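Local coordinates for cell division control protein Cdc48 (PDB 5E7P) that belongs to the AAA ATPase family and probably binds and hydrolyses ATP, carrying two nucleotide sites that both hold ADP in this crystal, at residues A[567-571]-A[609-614]; A[550-556]-A[584-590]; A[169-173]-A[434-439]. One frame throughout, in Å; residues are numbered along the deposited sequence.

Overall arrangement
Followed from the N terminus, the chain first reaches 169-173, just past helix 160-169, and contact 3 joins it to helix 427-448 across 260 intervening residues. The other two contacts open only after this loop has closed, about 30 Å away at the nearest atoms and on the opposite side of the chain's centre. They cross: 550-556 opens contact 2, 567-571 opens contact 1, 584-590 closes contact 2 and 609-614 closes contact 1. Contact 2 pairs neighbouring strands of the parallel sheet, and contact 1 pairs the helices packed on it. The two layers touch, Leu570 CD2 lying 3.7 Å from Leu584 CD2.

Contact 1. Residues A[567-571]-A[609-614]; sequences VRELF and SLLTEL
Val567 and Phe571 on one helix interlock with Leu610, Glu613 and Leu614 on another; the two helices lie side by side on one face of the parallel sheet of a P-loop ATPase alpha/beta fold. Their local axes approach to 9.8 Å and run almost parallel, 17° apart. The bump of Val567 is CG1, which enters the hollow bounded by Ser609, Leu610 and Glu613; it lies 4.0 Å from Ser609 OG and equally far from Glu613 CG. In return the aliphatic part of Glu613 enters the gap between Val567 and Phe571. A bend at chi2 (-56°) turns its carboxylate against the first helix, OE2 toward Phe571 CB and OE1 toward Arg568 CG. The Phe571 ring leans over the second helix, and its CE1 comes within 3.7 Å of Leu610 CD1. Leu614 CD2 meets the far end of the ring obliquely, 4.1 Å from Phe571 CZ. At the outer margin Glu564, one turn before Arg568, takes both a salt bridge from Arg568 NE and a hydrogen bond from Ser609 OG. One ring face of Phe571 is covered by a CH-pi contact: Glu613 CB stands 3.7 Å from the ring centroid, 16° off the normal.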
loop_
_atom_site.group_PDB
_atom_site.type_symbol
_atom_site.label_atom_id
_atom_site.label_comp_id
_atom_site.label_asym_id
_atom_site.label_seq_id
_atom_site.Cartn_x
_atom_site.Cartn_y
_atom_site.Cartn_z
ATOM N N VAL A 567 -13.732 3.200 -17.117
ATOM C CA VAL A 567 -13.557 4.644 -17.071
ATOM C C VAL A 567 -14.639 5.288 -16.215
ATOM O O VAL A 567 -14.340 6.025 -15.277
ATOM C CB VAL A 567 -13.592 5.267 -18.482
ATOM C CG1 VAL A 567 -13.703 6.783 -18.394
ATOM C CG2 VAL A 567 -12.358 4.861 -19.273
ATOM N N ARG A 568 -15.896 5.003 -16.544
ATOM C CA ARG A 568 -17.029 5.546 -15.802
ATOM C C ARG A 568 -16.986 5.110 -14.342
ATOM O O ARG A 568 -17.329 5.880 -13.449
ATOM C CB ARG A 568 -18.354 5.129 -16.449
ATOM C CG ARG A 568 -18.586 5.734 -17.826
ATOM C CD ARG A 568 -20.013 5.520 -18.316
ATOM N NE ARG A 568 -20.310 4.114 -18.577
ATOM C CZ ARG A 568 -21.172 3.385 -17.874
ATOM N NH1 ARG A 568 -21.832 3.927 -16.861
ATOM N NH2 ARG A 568 -21.375 2.111 -18.189
ATOM N N GLU A 569 -16.547 3.878 -14.108
ATOM C CA GLU A 569 -16.393 3.357 -12.756
ATOM C C GLU A 569 -15.380 4.180 -11.967
ATOM O O GLU A 569 -15.659 4.631 -10.856
ATOM C CB GLU A 569 -15.944 1.900 -12.805
ATOM C CG GLU A 569 -15.565 1.321 -11.459
ATOM C CD GLU A 569 -14.990 -0.078 -11.575
ATOM O OE1 GLU A 569 -15.396 -0.818 -12.495
ATOM O OE2 GLU A 569 -14.122 -0.436 -10.753
ATOM N N LEU A 570 -14.206 4.369 -12.562
ATOM C CA LEU A 570 -13.112 5.114 -11.950
ATOM C C LEU A 570 -13.542 6.511 -11.503
ATOM O O LEU A 570 -13.313 6.906 -10.360
ATOM C CB LEU A 570 -11.946 5.212 -12.937
ATOM C CG LEU A 570 -10.806 6.184 -12.629
ATOM C CD1 LEU A 570 -10.074 5.779 -11.364
ATOM C CD2 LEU A 570 -9.848 6.244 -13.806
ATOM N N PHE A 571 -14.178 7.248 -12.407
ATOM C CA PHE A 571 -14.606 8.607 -12.109
ATOM C C PHE A 571 -15.750 8.647 -11.108
ATOM O O PHE A 571 -15.783 9.516 -10.238
ATOM C CB PHE A 571 -14.966 9.359 -13.392
ATOM C CG PHE A 571 -13.767 9.828 -14.167
ATOM C CD1 PHE A 571 -13.149 8.993 -15.085
ATOM C CD2 PHE A 571 -13.243 11.096 -13.959
ATOM C CE1 PHE A 571 -12.035 9.420 -15.791
ATOM C CE2 PHE A 571 -12.132 11.529 -14.661
ATOM C CZ PHE A 571 -11.527 10.689 -15.579
ATOM N N SER A 609 -16.195 8.459 -23.787
ATOM C CA SER A 609 -16.606 8.322 -22.396
ATOM C C SER A 609 -15.674 9.129 -21.501
ATOM O O SER A 609 -16.111 9.746 -20.530
ATOM C CB SER A 609 -16.604 6.853 -21.970
ATOM O OG SER A 609 -17.043 6.711 -20.631
ATOM N N LEU A 610 -14.390 9.121 -21.841
ATOM C CA LEU A 610 -13.391 9.867 -21.085
ATOM C C LEU A 610 -13.672 11.369 -21.134
ATOM O O LEU A 610 -13.678 12.043 -20.102
ATOM C CB LEU A 610 -11.989 9.569 -21.616
ATOM C CG LEU A 610 -10.828 10.148 -20.811
ATOM C CD1 LEU A 610 -10.958 9.754 -19.350
ATOM C CD2 LEU A 610 -9.498 9.674 -21.382
ATOM N N LEU A 611 -13.914 11.883 -22.338
ATOM C CA LEU A 611 -14.261 13.289 -22.527
ATOM C C LEU A 611 -15.503 13.650 -21.721
ATOM O O LEU A 611 -15.569 14.715 -21.106
ATOM C CB LEU A 611 -14.499 13.587 -24.010
ATOM C CG LEU A 611 -13.289 13.421 -24.933
ATOM C CD1 LEU A 611 -13.684 13.608 -26.389
ATOM C CD2 LEU A 611 -12.197 14.399 -24.544
ATOM N N THR A 612 -16.482 12.749 -21.728
ATOM C CA THR A 612 -17.717 12.936 -20.977
ATOM C C THR A 612 -17.439 13.038 -19.483
ATOM O O THR A 612 -17.973 13.914 -18.804
ATOM C CB THR A 612 -18.714 11.780 -21.228
ATOM O OG1 THR A 612 -19.000 11.685 -22.629
ATOM C CG2 THR A 612 -20.010 12.010 -20.459
ATOM N N GLU A 613 -16.600 12.139 -18.977
ATOM C CA GLU A 613 -16.254 12.133 -17.560
ATOM C C GLU A 613 -15.436 13.364 -17.174
ATOM O O GLU A 613 -15.637 13.941 -16.103
ATOM C CB GLU A 613 -15.502 10.853 -17.191
ATOM C CG GLU A 613 -16.325 9.587 -17.356
ATOM C CD GLU A 613 -17.616 9.623 -16.560
ATOM O OE1 GLU A 613 -18.700 9.687 -17.180
ATOM O OE2 GLU A 613 -17.549 9.583 -15.313
ATOM N N LEU A 614 -14.515 13.765 -18.045
ATOM C CA LEU A 614 -13.697 14.947 -17.793
ATOM C C LEU A 614 -14.559 16.200 -17.698
ATOM O O LEU A 614 -14.264 17.111 -16.923
ATOM C CB LEU A 614 -12.639 15.122 -18.883
ATOM C CG LEU A 614 -11.487 14.115 -18.884
ATOM C CD1 LEU A 614 -10.574 14.367 -20.059
ATOM C CD2 LEU A 614 -10.707 14.179 -17.582
#

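Contact 2. Residues A[550-556]-A[584-590]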
loop_
_atom_site.group_PDB
_atom_site.type_symbol
_atom_site.label_atom_id
_atom_site.label_comp_id
_atom_site.label_asym_id
_atom_site.label_seq_id
_atom_site.Cartn_x
_atom_site.Cartn_y
_atom_site.Cartn_z
ATOM N N VAL A 550 -4.898 4.900 -12.563
ATOM C CA VAL A 550 -4.791 3.817 -13.537
ATOM C C VAL A 550 -3.638 4.055 -14.510
ATOM O O VAL A 550 -3.264 5.196 -14.777
ATOM C CB VAL A 550 -6.097 3.625 -14.348
ATOM C CG1 VAL A 550 -7.271 3.339 -13.422
ATOM C CG2 VAL A 550 -6.376 4.837 -15.229
ATOM N N LYS A 551 -3.063 2.967 -15.016
ATOM C CA LYS A 551 -2.115 3.041 -16.121
ATOM C C LYS A 551 -2.863 2.784 -17.420
ATOM O O LYS A 551 -3.548 1.767 -17.553
ATOM C CB LYS A 551 -0.999 2.010 -15.961
ATOM C CG LYS A 551 0.138 2.444 -15.056
ATOM C CD LYS A 551 1.383 1.590 -15.278
ATOM C CE LYS A 551 2.302 2.181 -16.352
ATOM N NZ LYS A 551 1.672 2.255 -17.704
ATOM N N GLY A 552 -2.725 3.705 -18.370
ATOM C CA GLY A 552 -3.437 3.640 -19.637
ATOM C C GLY A 552 -3.385 2.293 -20.332
ATOM O O GLY A 552 -4.395 1.817 -20.848
ATOM N N SER A 553 -2.209 1.673 -20.333
ATOM C CA SER A 553 -2.020 0.375 -20.974
ATOM C C SER A 553 -2.836 -0.727 -20.303
ATOM O O SER A 553 -3.540 -1.485 -20.972
ATOM C CB SER A 553 -0.539 -0.011 -20.968
ATOM O OG SER A 553 0.232 0.910 -21.717
ATOM N N GLU A 554 -2.735 -0.808 -18.980
ATOM C CA GLU A 554 -3.343 -1.897 -18.219
ATOM C C GLU A 554 -4.865 -1.901 -18.299
ATOM O O GLU A 554 -5.478 -2.954 -18.461
ATOM C CB GLU A 554 -2.890 -1.847 -16.758
ATOM C CG GLU A 554 -1.383 -1.812 -16.590
ATOM C CD GLU A 554 -0.953 -2.068 -15.164
ATOM O OE1 GLU A 554 -1.831 -2.374 -14.328
ATOM O OE2 GLU A 554 0.260 -1.968 -14.879
ATOM N N LEU A 555 -5.469 -0.725 -18.185
ATOM C CA LEU A 555 -6.922 -0.607 -18.264
ATOM C C LEU A 555 -7.436 -1.041 -19.640
ATOM O O LEU A 555 -8.506 -1.641 -19.757
ATOM C CB LEU A 555 -7.357 0.829 -17.946
ATOM C CG LEU A 555 -8.848 1.167 -18.014
ATOM C CD1 LEU A 555 -9.244 2.071 -16.861
ATOM C CD2 LEU A 555 -9.193 1.832 -19.338
ATOM N N MET A 556 -6.658 -0.744 -20.674
ATOM C CA MET A 556 -7.063 -1.026 -22.047
ATOM C C MET A 556 -6.765 -2.463 -22.468
ATOM O O MET A 556 -7.608 -3.128 -23.069
ATOM C CB MET A 556 -6.387 -0.045 -23.010
ATOM C CG MET A 556 -6.851 1.397 -22.860
ATOM S SD MET A 556 -8.497 1.699 -23.536
ATOM C CE MET A 556 -8.160 1.603 -25.294
ATOM N N LEU A 584 -4.410 9.610 -14.223
ATOM C CA LEU A 584 -4.399 8.854 -15.469
ATOM C C LEU A 584 -2.983 8.804 -16.035
ATOM O O LEU A 584 -2.618 9.597 -16.904
ATOM C CB LEU A 584 -5.348 9.492 -16.486
ATOM C CG LEU A 584 -6.800 9.687 -16.042
ATOM C CD1 LEU A 584 -7.593 10.444 -17.101
ATOM C CD2 LEU A 584 -7.460 8.352 -15.738
ATOM N N ASP A 585 -2.177 7.877 -15.526
ATOM C CA ASP A 585 -0.816 7.718 -16.015
ATOM C C ASP A 585 -0.835 7.059 -17.385
ATOM O O ASP A 585 -1.746 6.293 -17.694
ATOM C CB ASP A 585 0.026 6.896 -15.041
ATOM C CG ASP A 585 1.512 7.008 -15.323
ATOM O OD1 ASP A 585 1.909 7.952 -16.040
ATOM O OD2 ASP A 585 2.283 6.159 -14.828
ATOM N N GLU A 586 0.177 7.361 -18.193
ATOM C CA GLU A 586 0.246 6.911 -19.581
ATOM C C GLU A 586 -1.061 7.219 -20.309
ATOM O O GLU A 586 -1.676 6.345 -20.920
ATOM C CB GLU A 586 0.587 5.421 -19.661
ATOM C CG GLU A 586 1.244 5.014 -20.970
ATOM C CD GLU A 586 1.577 3.534 -21.022
ATOM O OE1 GLU A 586 2.092 3.078 -22.068
ATOM O OE2 GLU A 586 1.323 2.829 -20.022
ATOM N N ILE A 587 -1.470 8.479 -20.221
ATOM C CA ILE A 587 -2.738 8.949 -20.770
ATOM C C ILE A 587 -2.787 8.823 -22.299
ATOM O O ILE A 587 -3.863 8.813 -22.894
ATOM C CB ILE A 587 -3.014 10.415 -20.318
ATOM C CG1 ILE A 587 -4.403 10.895 -20.754
ATOM C CG2 ILE A 587 -1.925 11.349 -20.819
ATOM C CD1 ILE A 587 -5.543 10.143 -20.111
ATOM N N ASP A 588 -1.623 8.707 -22.930
ATOM C CA ASP A 588 -1.562 8.545 -24.382
ATOM C C ASP A 588 -2.096 7.184 -24.834
ATOM O O ASP A 588 -2.664 7.060 -25.920
ATOM C CB ASP A 588 -0.136 8.754 -24.899
ATOM C CG ASP A 588 0.874 7.853 -24.214
ATOM O OD1 ASP A 588 0.926 7.849 -22.964
ATOM O OD2 ASP A 588 1.613 7.144 -24.929
ATOM N N ALA A 589 -1.914 6.165 -24.000
ATOM C CA ALA A 589 -2.427 4.836 -24.313
ATOM C C ALA A 589 -3.929 4.776 -24.054
ATOM O O ALA A 589 -4.671 4.115 -24.778
ATOM C CB ALA A 589 -1.701 3.776 -23.500
ATOM N N LEU A 590 -4.367 5.478 -23.016
ATOM C CA LEU A 590 -5.775 5.502 -22.644
ATOM C C LEU A 590 -6.594 6.268 -23.679
ATOM O O LEU A 590 -7.740 5.912 -23.962
ATOM C CB LEU A 590 -5.943 6.129 -21.258
ATOM C CG LEU A 590 -7.059 5.598 -20.354
ATOM C CD1 LEU A 590 -6.787 5.983 -18.908
ATOM C CD2 LEU A 590 -8.419 6.111 -20.790
#
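Val550 and Lys551 run parallel to Leu584 and Asp585, and two backbone hydrogen bonds join these segments. Asp585 N donates to Val550 O (3.0 Å), and Gly552 N donates to Asp585 O (2.8 Å), the second donor tilted 26° from the carbonyl plane. Beyond them both chains turn into short helices that press together at Gly552. With no side chain there, Gly552 CA comes to 3.9 Å from Leu590 CB and makes a CA-H...O contact with Glu586 O, while Ala589 CB sits 3.8 Å from Ser553 N. Glu586 reaches back over this joint on an extended chain, its CG roughly opposite the backbone N (chi1 -155°). Its OE2 accepts a hydrogen bond from Ser553 OG (2.8 Å), which arrives 45° above the carboxylate plane, and forms a salt bridge with Lys551 NZ whose modelled length is too short to be trusted.

The Leu-Asp-Glu sequence at the end of the second strand is that of a Walker B motif, and its Asp585 points to the nucleotide side of the sheet. Asp585 lies about 6 Å from bound ADP at the nearest side-chain atoms; its OD1 makes a weak hydrogen bond with Thr533 of the P-loop, and its OD2 bonds a glycerol.

On the reverse face of the sheet, Val550 CG2 packs 3.7 Å from Leu584 CD2, the two side chains side by side, pointing the same way, and 3.9 Å from Leu590 CD1, the Leu590 side chain crossing at about a right angle. Leu570 of helix 563-576 backs Val550 and Leu584, whereas Val606 and Leu610 of helix 602-617 back Leu590.

Contact 3. Residues A[169-173]-A[434-439]; sequences VGITW and VREGAL
Val169 and Arg435 bring the backbones together, CA to CA 5.9 Å, where helix 160-169 ends in a Schellman motif with Gly170 (phi 102°) as its C-prime residue and the chain leaves across the side of helix 427-448. Val169 carries the apolar part with both branches. Its CG1, anti to the backbone N, drops onto the helix surface between Val434 and Arg435, 3.6 Å from Val434 CG1 and also 3.6 Å from Arg435 CG. The other branch, CG2, leans on Ala438 CB at 4.0 Å. Farther along, Ile171 lays CG1 against Arg435 CD, and its terminal CD1 reaches the CD2 of Leu439.

The methylenes of Arg435 lie against Val169 and Ile171. A bend at chi3 (-55°) then turns the guanidinium toward Trp173. The two flat groups stand 75° apart: Trp173 CH2 lies over one face of the guanidinium, 3.9 Å from Arg435 NE, while that NE sits at the edge of the indole, near its plane. The approach is edge-on, unlike a cation-pi stack over the ring face. Thr129, Met132 and Ala133 of helix 127-133 pack on the same indole, and a weak hydrogen bond links its NE1 to Leu147 O.

The contact joins the N-terminal part of the chain to a helix that, by its place after the first P-loop module, is consistent with that module's lid; Arg435 lies about 7 Å from bound ADP at the nearest side-chain atoms. A water in the guanidinium plane accepts from Arg435 NH1 (2.9 Å) and donates to Val169 O (3.1 Å). The polar link between the segments is thus water-mediated, while their direct grip is dispersive, with the arginine acting largely through its aliphatic chain.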
loop_
_atom_site.group_PDB
_atom_site.type_symbol
_atom_site.label_atom_id
_atom_site.label_comp_id
_atom_site.label_asym_id
_atom_site.label_seq_id
_atom_site.Cartn_x
_atom_site.Cartn_y
_atom_site.Cartn_z
ATOM N N VAL A 169 -3.796 -2.955 24.691
ATOM C CA VAL A 169 -3.187 -2.567 23.428
ATOM C C VAL A 169 -3.569 -3.578 22.343
ATOM O O VAL A 169 -3.355 -3.353 21.150
ATOM C CB VAL A 169 -1.655 -2.422 23.577
ATOM C CG1 VAL A 169 -1.029 -1.917 22.302
ATOM C CG2 VAL A 169 -1.337 -1.458 24.700
ATOM N N GLY A 170 -4.164 -4.690 22.762
ATOM C CA GLY A 170 -4.712 -5.650 21.820
ATOM C C GLY A 170 -3.852 -6.877 21.587
ATOM O O GLY A 170 -4.048 -7.605 20.613
ATOM N N ILE A 171 -2.897 -7.110 22.480
ATOM C CA ILE A 171 -2.069 -8.307 22.398
ATOM C C ILE A 171 -2.762 -9.486 23.077
ATOM O O ILE A 171 -2.869 -9.540 24.303
ATOM C CB ILE A 171 -0.673 -8.083 23.013
ATOM C CG1 ILE A 171 0.066 -6.978 22.255
ATOM C CG2 ILE A 171 0.130 -9.371 22.991
ATOM C CD1 ILE A 171 1.480 -6.744 22.735
ATOM N N THR A 172 -3.236 -10.425 22.265
ATOM C CA THR A 172 -3.953 -11.593 22.761
ATOM C C THR A 172 -3.089 -12.845 22.666
ATOM O O THR A 172 -3.064 -13.672 23.578
ATOM C CB THR A 172 -5.253 -11.815 21.972
ATOM O OG1 THR A 172 -6.082 -10.652 22.085
ATOM C CG2 THR A 172 -6.007 -13.030 22.502
ATOM N N TRP A 173 -2.376 -12.973 21.552
ATOM C CA TRP A 173 -1.509 -14.119 21.307
ATOM C C TRP A 173 -0.298 -14.132 22.238
ATOM O O TRP A 173 -0.006 -13.143 22.913
ATOM C CB TRP A 173 -1.042 -14.115 19.852
ATOM C CG TRP A 173 -0.356 -12.845 19.458
ATOM C CD1 TRP A 173 0.987 -12.612 19.442
ATOM C CD2 TRP A 173 -0.980 -11.630 19.028
ATOM N NE1 TRP A 173 1.240 -11.328 19.025
ATOM C CE2 TRP A 173 0.048 -10.703 18.764
ATOM C CE3 TRP A 173 -2.309 -11.233 18.840
ATOM C CZ2 TRP A 173 -0.209 -9.407 18.321
ATOM C CZ3 TRP A 173 -2.563 -9.948 18.400
ATOM C CH2 TRP A 173 -1.519 -9.050 18.145
ATOM N N VAL A 434 2.068 1.095 18.342
ATOM C CA VAL A 434 1.671 1.165 19.744
ATOM C C VAL A 434 1.924 -0.152 20.482
ATOM O O VAL A 434 2.376 -0.147 21.630
ATOM C CB VAL A 434 0.195 1.599 19.888
ATOM C CG1 VAL A 434 -0.275 1.456 21.325
ATOM C CG2 VAL A 434 0.019 3.034 19.412
ATOM N N ARG A 435 1.648 -1.274 19.823
ATOM C CA ARG A 435 1.911 -2.583 20.418
ATOM C C ARG A 435 3.394 -2.756 20.720
ATOM O O ARG A 435 3.765 -3.275 21.775
ATOM C CB ARG A 435 1.422 -3.719 19.514
ATOM C CG ARG A 435 -0.088 -3.768 19.333
ATOM C CD ARG A 435 -0.558 -5.136 18.859
ATOM N NE ARG A 435 0.113 -5.557 17.634
ATOM C CZ ARG A 435 -0.288 -5.224 16.411
ATOM N NH1 ARG A 435 -1.357 -4.457 16.249
ATOM N NH2 ARG A 435 0.385 -5.656 15.352
ATOM N N GLU A 436 4.234 -2.313 19.788
ATOM C CA GLU A 436 5.679 -2.358 19.971
ATOM C C GLU A 436 6.090 -1.436 21.112
ATOM O O GLU A 436 6.973 -1.768 21.902
ATOM C CB GLU A 436 6.399 -1.960 18.680
ATOM C CG GLU A 436 7.912 -1.880 18.806
ATOM C CD GLU A 436 8.556 -3.228 19.080
ATOM O OE1 GLU A 436 8.003 -4.255 18.631
ATOM O OE2 GLU A 436 9.616 -3.258 19.746
ATOM N N GLY A 437 5.438 -0.281 21.194
ATOM C CA GLY A 437 5.700 0.670 22.257
ATOM C C GLY A 437 5.389 0.080 23.617
ATOM O O GLY A 437 6.049 0.396 24.608
ATOM N N ALA A 438 4.382 -0.786 23.659
ATOM C CA ALA A 438 3.995 -1.455 24.897
ATOM C C ALA A 438 5.043 -2.479 25.317
ATOM O O ALA A 438 5.207 -2.759 26.503
ATOM C CB ALA A 438 2.636 -2.118 24.741
ATOM N N LEU A 439 5.748 -3.034 24.336
ATOM C CA LEU A 439 6.807 -3.999 24.607
ATOM C C LEU A 439 8.044 -3.307 25.163
ATOM O O LEU A 439 8.700 -3.818 26.070
ATOM C CB LEU A 439 7.167 -4.775 23.339
ATOM C CG LEU A 439 6.059 -5.639 22.736
ATOM C CD1 LEU A 439 6.565 -6.375 21.502
ATOM C CD2 LEU A 439 5.521 -6.619 23.767
HETATM O O HOH W 1 -3.415 -3.563 18.008
#